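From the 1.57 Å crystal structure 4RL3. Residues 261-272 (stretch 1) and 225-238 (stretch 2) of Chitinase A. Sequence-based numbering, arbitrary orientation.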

# COMPACT_ATOMS: atom_id res chain seq x y z
N GLN A 261 -16.50 -10.19 -3.24
CA GLN A 261 -16.38 -11.61 -2.93
C GLN A 261 -14.94 -12.06 -2.77
O GLN A 261 -14.66 -12.95 -1.97
CB GLN A 261 -17.11 -12.49 -3.96
CG GLN A 261 -16.51 -12.52 -5.35
CD GLN A 261 -17.48 -13.14 -6.35
OE1 GLN A 261 -17.56 -14.36 -6.48
NE2 GLN A 261 -18.23 -12.29 -7.03
N TYR A 262 -14.01 -11.45 -3.49
CA TYR A 262 -12.61 -11.88 -3.38
C TYR A 262 -11.91 -11.35 -2.12
O TYR A 262 -11.03 -12.02 -1.58
CB TYR A 262 -11.84 -11.51 -4.65
CG TYR A 262 -12.38 -12.22 -5.86
CD1 TYR A 262 -12.39 -13.61 -5.93
CD2 TYR A 262 -12.88 -11.50 -6.94
CE1 TYR A 262 -12.88 -14.27 -7.03
CE2 TYR A 262 -13.38 -12.16 -8.06
CZ TYR A 262 -13.37 -13.54 -8.09
OH TYR A 262 -13.87 -14.18 -9.21
N GLU A 263 -12.34 -10.19 -1.62
CA GLU A 263 -11.89 -9.71 -0.31
C GLU A 263 -12.22 -10.75 0.75
O GLU A 263 -11.41 -11.08 1.62
CB GLU A 263 -12.59 -8.40 0.07
CG GLU A 263 -11.98 -7.12 -0.50
CD GLU A 263 -12.32 -6.86 -1.96
OE1 GLU A 263 -11.89 -5.80 -2.46
OE2 GLU A 263 -13.01 -7.67 -2.62
N GLN A 264 -13.45 -11.25 0.69
CA GLN A 264 -13.90 -12.25 1.66
C GLN A 264 -13.11 -13.55 1.52
O GLN A 264 -12.64 -14.12 2.52
CB GLN A 264 -15.39 -12.50 1.47
CG GLN A 264 -15.96 -13.63 2.33
CD GLN A 264 -15.87 -14.98 1.66
OE1 GLN A 264 -15.33 -15.95 2.21
NE2 GLN A 264 -16.37 -15.06 0.46
N GLN A 265 -13.00 -14.03 0.29
CA GLN A 265 -12.25 -15.25 0.03
C GLN A 265 -10.81 -15.16 0.51
O GLN A 265 -10.30 -16.11 1.09
CB GLN A 265 -12.30 -15.60 -1.44
CG GLN A 265 -13.67 -16.11 -1.85
CD GLN A 265 -13.70 -16.43 -3.32
OE1 GLN A 265 -12.76 -17.06 -3.83
NE2 GLN A 265 -14.74 -15.99 -4.02
N ALA A 266 -10.16 -14.02 0.27
CA ALA A 266 -8.78 -13.85 0.71
C ALA A 266 -8.64 -13.96 2.22
O ALA A 266 -7.70 -14.61 2.72
CB ALA A 266 -8.24 -12.52 0.23
N GLN A 267 -9.56 -13.35 2.95
CA GLN A 267 -9.50 -13.38 4.41
C GLN A 267 -9.85 -14.76 4.95
O GLN A 267 -9.26 -15.21 5.94
CB GLN A 267 -10.41 -12.31 5.01
CG GLN A 267 -9.94 -10.91 4.68
CD GLN A 267 -10.93 -9.86 5.10
OE1 GLN A 267 -10.99 -9.51 6.27
NE2 GLN A 267 -11.70 -9.33 4.14
N THR A 268 -10.82 -15.43 4.32
CA THR A 268 -11.17 -16.78 4.70
C THR A 268 -9.97 -17.71 4.50
O THR A 268 -9.67 -18.54 5.37
CB THR A 268 -12.42 -17.25 3.95
OG1 THR A 268 -13.54 -16.54 4.49
CG2 THR A 268 -12.67 -18.75 4.07
N LEU A 269 -9.26 -17.53 3.39
CA LEU A 269 -8.06 -18.36 3.13
C LEU A 269 -7.03 -18.16 4.23
O LEU A 269 -6.43 -19.12 4.71
CB LEU A 269 -7.47 -18.03 1.76
CG LEU A 269 -6.22 -18.78 1.30
CD1 LEU A 269 -6.12 -18.68 -0.20
CD2 LEU A 269 -4.93 -18.27 1.94
N LEU A 270 -6.81 -16.91 4.63
CA LEU A 270 -5.79 -16.60 5.63
C LEU A 270 -6.13 -17.15 7.02
O LEU A 270 -5.23 -17.45 7.79
CB LEU A 270 -5.54 -15.10 5.71
CG LEU A 270 -4.85 -14.51 4.47
CD1 LEU A 270 -4.92 -13.00 4.52
CD2 LEU A 270 -3.42 -14.99 4.32
N THR A 271 -7.42 -17.30 7.32
CA THR A 271 -7.86 -17.73 8.65
C THR A 271 -8.22 -19.21 8.75
O THR A 271 -8.45 -19.70 9.86
CB THR A 271 -9.05 -16.88 9.14
OG1 THR A 271 -10.13 -16.93 8.20
CG2 THR A 271 -8.62 -15.45 9.31
N SER A 272 -8.24 -19.93 7.63
CA SER A 272 -8.74 -21.31 7.63
C SER A 272 -7.64 -22.32 7.98
O SER A 272 -6.47 -21.98 8.11
CB SER A 272 -9.34 -21.66 6.27
OG SER A 272 -8.31 -21.80 5.32
OXT SER A 272 -7.93 -23.51 8.12
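Stretch 2 225-238: APSTVLSACQQLKS

Stretch 2 is helical from Pro226 to Ser238, with Ala225 at the N-cap position. Its phi/psi pair of -58/133° is far from helical values, whereas the pairs from Pro226 onward stay near -60/-40°. The i to i+4 ladder begins at the cap itself, Val229 N to Ala225 O at 2.9 Å, and runs to Ser238 N to Gln234 O at 2.9 Å. In stretch 1 the helix spans Gln261 to Thr271. The two axes point the same way from N to C, at an angle of 13°, and approach to 10.5 Å. So small an angle keeps the helices in company along their length, and the register shows it: CA to CA is 6.9 Å for Tyr262 and Pro226, 6.8 Å for Ala266 and Leu230, 7.0 Å for Leu269 and Gln234, and 7.7 Å for Leu270 and Lys237. The contact buries 503 Å², both sides summed.

Apolar packing follows a knob-into-hole pattern in both directions. Leu230 (chi1 m, chi2 t) points its CA-to-CB bond toward stretch 1 and enters a hole formed by Tyr262, Gln265, Ala266 and Leu269. Its CD1 lies 3.8 Å from Tyr262 CD1 and 3.6 Å from Gln265 OE1, while its CD2 lies 3.7 Å from Ala266 CA and 4.0 Å from Ala266 CB, so the leucine rests close to the backbone of stretch 1 at that point. The reciprocal knob is Leu269, which sits among Leu230, Cys233, Gln234 and Lys237. Its CA-to-CB bond points sideways, but chi1 at 180° brings the end of the side chain nearer, so that Leu269 CD1 is 3.4 Å from Leu230 O and 3.9 Å from Cys233 CB. The aliphatic part of Lys237 extends this packing, with its CD 3.8 Å from Leu269 CD2.

At the N-terminal end the evidence is aromatic. Pro226 CB lies 3.6 Å from the centroid of the Tyr262 ring and only 10° off its normal, the geometry of a CH-pi contact over the ring face. The closest atom pair of these residues is Tyr262 CG and Pro226 CB, at 3.7 Å.

Direct polar contact is confined to the C-terminal end. Lys237 holds chi1 to chi3 near t, then turns at chi4 (61°), and its NZ donates a hydrogen bond to Ser272 O at 3.2 Å. That oxygen belongs to the C-terminal carboxylate, so the bond joins groups of opposite charge.

Water adds a bridge at each end. Water 1 accepts from Ser227 N at 3.0 Å and is hydrogen-bonded to Tyr262 OH, also at 3.0 Å, linking the first turn of stretch 2 to the phenol. Water 2 accepts from Lys237 NZ at 2.9 Å and donates to Leu270 O at 2.9 Å and to Ser272 O at 2.6 Å. The lysine therefore reaches Ser272 O both directly and through water, while the apolar knobs occupy the middle of the contact.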

# COMPACT_ATOMS: atom_id res chain seq x y z
N ALA A 225 -6.00 -13.35 -12.72
CA ALA A 225 -7.35 -13.48 -12.22
C ALA A 225 -7.36 -13.75 -10.71
O ALA A 225 -6.62 -14.60 -10.23
CB ALA A 225 -8.08 -14.60 -12.95
N PRO A 226 -8.19 -13.02 -9.96
CA PRO A 226 -8.26 -13.25 -8.52
C PRO A 226 -8.44 -14.70 -8.08
O PRO A 226 -7.78 -15.13 -7.13
CB PRO A 226 -9.46 -12.39 -8.09
CG PRO A 226 -9.42 -11.25 -9.04
CD PRO A 226 -8.98 -11.84 -10.35
N SER A 227 -9.32 -15.45 -8.74
CA SER A 227 -9.54 -16.84 -8.37
C SER A 227 -8.26 -17.66 -8.55
O SER A 227 -7.94 -18.53 -7.74
CB SER A 227 -10.68 -17.46 -9.18
OG SER A 227 -10.41 -17.41 -10.57
N THR A 228 -7.50 -17.34 -9.58
CA THR A 228 -6.22 -18.01 -9.85
C THR A 228 -5.18 -17.64 -8.80
O THR A 228 -4.46 -18.49 -8.28
CB THR A 228 -5.74 -17.66 -11.26
OG1 THR A 228 -6.69 -18.17 -12.20
CG2 THR A 228 -4.35 -18.24 -11.54
N VAL A 229 -5.11 -16.36 -8.47
CA VAL A 229 -4.21 -15.93 -7.41
C VAL A 229 -4.55 -16.59 -6.08
O VAL A 229 -3.65 -17.02 -5.34
CB VAL A 229 -4.22 -14.39 -7.25
CG1 VAL A 229 -3.37 -13.98 -6.06
CG2 VAL A 229 -3.72 -13.73 -8.52
N LEU A 230 -5.84 -16.70 -5.76
CA LEU A 230 -6.26 -17.32 -4.52
C LEU A 230 -5.83 -18.80 -4.46
O LEU A 230 -5.40 -19.28 -3.42
CB LEU A 230 -7.76 -17.13 -4.27
CG LEU A 230 -8.12 -15.69 -3.90
CD1 LEU A 230 -9.58 -15.38 -4.16
CD2 LEU A 230 -7.74 -15.39 -2.46
N SER A 231 -5.90 -19.48 -5.60
CA SER A 231 -5.39 -20.85 -5.69
C SER A 231 -3.88 -20.93 -5.41
O SER A 231 -3.43 -21.76 -4.63
CB SER A 231 -5.72 -21.44 -7.06
OG SER A 231 -7.11 -21.63 -7.20
N ALA A 232 -3.11 -20.03 -6.02
CA ALA A 232 -1.68 -19.94 -5.74
C ALA A 232 -1.41 -19.64 -4.27
O ALA A 232 -0.49 -20.19 -3.67
CB ALA A 232 -1.03 -18.87 -6.61
N CYS A 233 -2.21 -18.76 -3.69
CA CYS A 233 -2.05 -18.40 -2.29
C CYS A 233 -2.28 -19.59 -1.36
O CYS A 233 -1.65 -19.67 -0.31
CB CYS A 233 -2.99 -17.25 -1.93
SG CYS A 233 -2.42 -15.64 -2.53
N GLN A 234 -3.18 -20.49 -1.73
CA GLN A 234 -3.39 -21.71 -0.94
C GLN A 234 -2.12 -22.58 -0.90
O GLN A 234 -1.79 -23.15 0.15
CB GLN A 234 -4.61 -22.50 -1.45
CG GLN A 234 -4.95 -23.76 -0.66
CD GLN A 234 -5.08 -23.52 0.84
OE1 GLN A 234 -5.96 -22.78 1.29
NE2 GLN A 234 -4.20 -24.15 1.62
N GLN A 235 -1.39 -22.62 -2.01
CA GLN A 235 -0.12 -23.36 -2.06
C GLN A 235 0.93 -22.72 -1.16
O GLN A 235 1.60 -23.40 -0.39
CB GLN A 235 0.42 -23.42 -3.48
CG GLN A 235 -0.44 -24.21 -4.44
CD GLN A 235 0.14 -24.21 -5.84
OE1 GLN A 235 1.36 -24.24 -6.02
NE2 GLN A 235 -0.73 -24.15 -6.84
N LEU A 236 1.06 -21.40 -1.24
CA LEU A 236 2.00 -20.69 -0.38
C LEU A 236 1.64 -20.87 1.10
O LEU A 236 2.53 -20.99 1.95
CB LEU A 236 2.04 -19.21 -0.75
CG LEU A 236 2.60 -18.91 -2.14
CD1 LEU A 236 2.30 -17.48 -2.55
CD2 LEU A 236 4.10 -19.18 -2.19
N LYS A 237 0.34 -20.89 1.41
CA LYS A 237 -0.12 -21.05 2.79
C LYS A 237 0.20 -22.44 3.30
O LYS A 237 0.69 -22.61 4.42
CB LYS A 237 -1.63 -20.79 2.88
CG LYS A 237 -2.20 -20.98 4.27
CD LYS A 237 -3.72 -21.00 4.23
CE LYS A 237 -4.31 -21.60 5.49
NZ LYS A 237 -3.93 -20.79 6.67
N SER A 238 -0.08 -23.44 2.47
CA SER A 238 0.24 -24.84 2.79
C SER A 238 1.73 -25.04 3.09
O SER A 238 2.08 -25.87 3.95
CB SER A 238 -0.20 -25.76 1.65
OG SER A 238 -1.61 -25.93 1.68
O HOH W 1 -11.28 -14.39 -10.80
O HOH W 2 -5.12 -20.04 9.16